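Long-range contact in proline dipeptidase (Streptococcus pneumoniae, PDB 3PN9), which is the N-terminal domain of an enzyme that probably hydrolyses dipeptides ending in proline: residues E17-A22 and R99-F104. Numbering follows the deposited sequence.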
loop_
_atom_site.group_PDB
_atom_site.type_symbol
_atom_site.label_atom_id
_atom_site.label_comp_id
_atom_site.label_asym_id
_atom_site.label_seq_id
_atom_site.Cartn_x
_atom_site.Cartn_y
_atom_site.Cartn_z
ATOM N N GLU A 17 -2.180 -2.699 7.085
ATOM C CA GLU A 17 -2.836 -3.395 8.202
ATOM C C GLU A 17 -4.003 -2.627 8.867
ATOM O O GLU A 17 -4.534 -3.110 9.909
ATOM C CB GLU A 17 -1.892 -3.644 9.334
ATOM C CG GLU A 17 -0.734 -4.453 8.911
ATOM C CD GLU A 17 -1.036 -5.963 8.946
ATOM O OE1 GLU A 17 -1.365 -6.559 9.995
ATOM O OE2 GLU A 17 -0.925 -6.571 7.889
ATOM N N LYS A 18 -4.349 -1.478 8.329
ATOM C CA LYS A 18 -5.440 -0.641 8.815
ATOM C C LYS A 18 -5.166 -0.255 10.295
ATOM O O LYS A 18 -6.072 -0.363 11.135
ATOM C CB LYS A 18 -6.802 -1.339 8.689
ATOM C CG LYS A 18 -7.220 -1.514 7.226
ATOM C CD LYS A 18 -8.301 -2.594 7.254
ATOM C CE LYS A 18 -9.234 -2.356 6.095
ATOM N NZ LYS A 18 -8.460 -2.726 4.865
ATOM N N LEU A 19 -3.925 0.152 10.601
ATOM C CA LEU A 19 -3.560 0.522 11.956
ATOM C C LEU A 19 -3.586 2.028 12.039
ATOM O O LEU A 19 -3.095 2.676 11.112
ATOM C CB LEU A 19 -2.097 -0.024 12.247
ATOM C CG LEU A 19 -2.011 -1.548 12.462
ATOM C CD1 LEU A 19 -0.593 -2.084 12.428
ATOM C CD2 LEU A 19 -2.630 -1.914 13.877
ATOM N N ASP A 20 -3.985 2.593 13.186
ATOM C CA ASP A 20 -3.899 4.064 13.375
ATOM C C ASP A 20 -2.508 4.480 13.943
ATOM O O ASP A 20 -2.042 5.613 13.669
ATOM C CB ASP A 20 -5.031 4.483 14.349
ATOM C CG ASP A 20 -6.374 4.070 13.795
ATOM O OD1 ASP A 20 -6.664 4.613 12.738
ATOM O OD2 ASP A 20 -7.025 3.119 14.264
ATOM N N VAL A 21 -1.830 3.570 14.687
ATOM C CA VAL A 21 -0.556 3.943 15.183
ATOM C C VAL A 21 0.225 2.698 15.601
ATOM O O VAL A 21 -0.312 1.645 15.951
ATOM C CB VAL A 21 -0.757 4.942 16.445
ATOM C CG1 VAL A 21 -1.524 4.191 17.521
ATOM C CG2 VAL A 21 0.598 5.370 17.071
ATOM N N ALA A 22 1.529 2.830 15.516
ATOM C CA ALA A 22 2.406 1.772 16.091
ATOM C C ALA A 22 3.159 2.397 17.279
ATOM O O ALA A 22 3.807 3.438 17.132
ATOM C CB ALA A 22 3.472 1.329 15.054
ATOM N N ARG A 99 -7.180 0.941 16.192
ATOM C CA ARG A 99 -6.268 -0.224 16.068
ATOM C C ARG A 99 -4.879 0.254 16.310
ATOM O O ARG A 99 -4.398 1.212 15.628
ATOM C CB ARG A 99 -6.430 -0.874 14.656
ATOM C CG ARG A 99 -7.867 -1.542 14.463
ATOM C CD ARG A 99 -8.150 -2.277 13.098
ATOM N NE ARG A 99 -6.902 -2.793 12.529
ATOM C CZ ARG A 99 -6.208 -3.828 13.010
ATOM N NH1 ARG A 99 -6.676 -4.536 14.050
ATOM N NH2 ARG A 99 -5.057 -4.197 12.432
ATOM N N VAL A 100 -4.212 -0.410 17.216
ATOM C CA VAL A 100 -2.890 0.043 17.648
ATOM C C VAL A 100 -1.985 -1.201 17.564
ATOM O O VAL A 100 -2.418 -2.275 17.933
ATOM C CB VAL A 100 -3.034 0.506 19.161
ATOM C CG1 VAL A 100 -1.663 0.779 19.858
ATOM C CG2 VAL A 100 -3.948 1.845 19.178
ATOM N N ALA A 101 -0.710 -1.050 17.205
ATOM C CA ALA A 101 0.217 -2.159 17.272
ATOM C C ALA A 101 1.236 -1.855 18.339
ATOM O O ALA A 101 1.747 -0.754 18.384
ATOM C CB ALA A 101 1.002 -2.336 15.824
ATOM N N VAL A 102 1.607 -2.886 19.090
ATOM C CA VAL A 102 2.645 -2.766 20.097
ATOM C C VAL A 102 3.550 -3.985 20.093
ATOM O O VAL A 102 3.224 -5.018 19.499
ATOM C CB VAL A 102 1.970 -2.715 21.540
ATOM C CG1 VAL A 102 1.126 -1.390 21.709
ATOM C CG2 VAL A 102 1.149 -4.028 21.803
ATOM N N GLU A 103 4.730 -3.871 20.701
ATOM C CA GLU A 103 5.650 -5.000 20.624
ATOM C C GLU A 103 5.365 -6.018 21.695
ATOM O O GLU A 103 5.791 -5.816 22.860
ATOM C CB GLU A 103 7.110 -4.574 20.803
ATOM C CG GLU A 103 7.501 -3.462 19.712
ATOM C CD GLU A 103 8.880 -2.867 19.983
ATOM O OE1 GLU A 103 9.047 -1.869 20.741
ATOM O OE2 GLU A 103 9.893 -3.435 19.487
ATOM N N PHE A 104 4.761 -7.149 21.303
ATOM C CA PHE A 104 4.362 -8.163 22.319
ATOM C C PHE A 104 5.579 -8.724 23.015
ATOM O O PHE A 104 5.498 -9.104 24.206
ATOM C CB PHE A 104 3.594 -9.339 21.690
ATOM C CG PHE A 104 2.132 -9.079 21.411
ATOM C CD1 PHE A 104 1.640 -7.774 21.267
ATOM C CD2 PHE A 104 1.288 -10.169 21.154
ATOM C CE1 PHE A 104 0.315 -7.526 20.901
ATOM C CE2 PHE A 104 -0.051 -9.931 20.839
ATOM C CZ PHE A 104 -0.567 -8.600 20.752
#
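R99 binds the carbonyl oxygens of E17 and K18, where helix 6-17 ends in a Schellman motif at K18. R99 NH2 meets E17 O at 2.8 Å, in the guanidinium plane and almost in line with the C=O bond. R99 NE binds K18 O at 2.9 Å on a more bent path (137° at the hydrogen), lying above that carbonyl's plane. A bend at chi3 (28°) brings the NE/NH2 edge of the guanidinium toward these oxygens. NH1 also forms a salt bridge with E123, and NH2 with D125, both on strand 123-126.

The backbone of R99 is held by D20 at both ends: D20 N donates to R99 O, and R99 N to D20 OD2 through the anti lone pair, at 2.9 Å. OD2 also accepts K98 N. From there the chains run as parallel neighbours in the mixed sheet of the creatinase/prolidase N-terminal domain, with A101 N bonded to V21 O at 3.0 Å.

L19 crosses R99, its CD2 over one guanidinium face 3.6 Å from NH2. L19 CD1 packs on A101 CB, 3.8 Å away; the leucine also touches Y13 and L14 of helix 6-17. On V100's face, V21 CG1 lies alongside V100 CG2, 3.8 Å away.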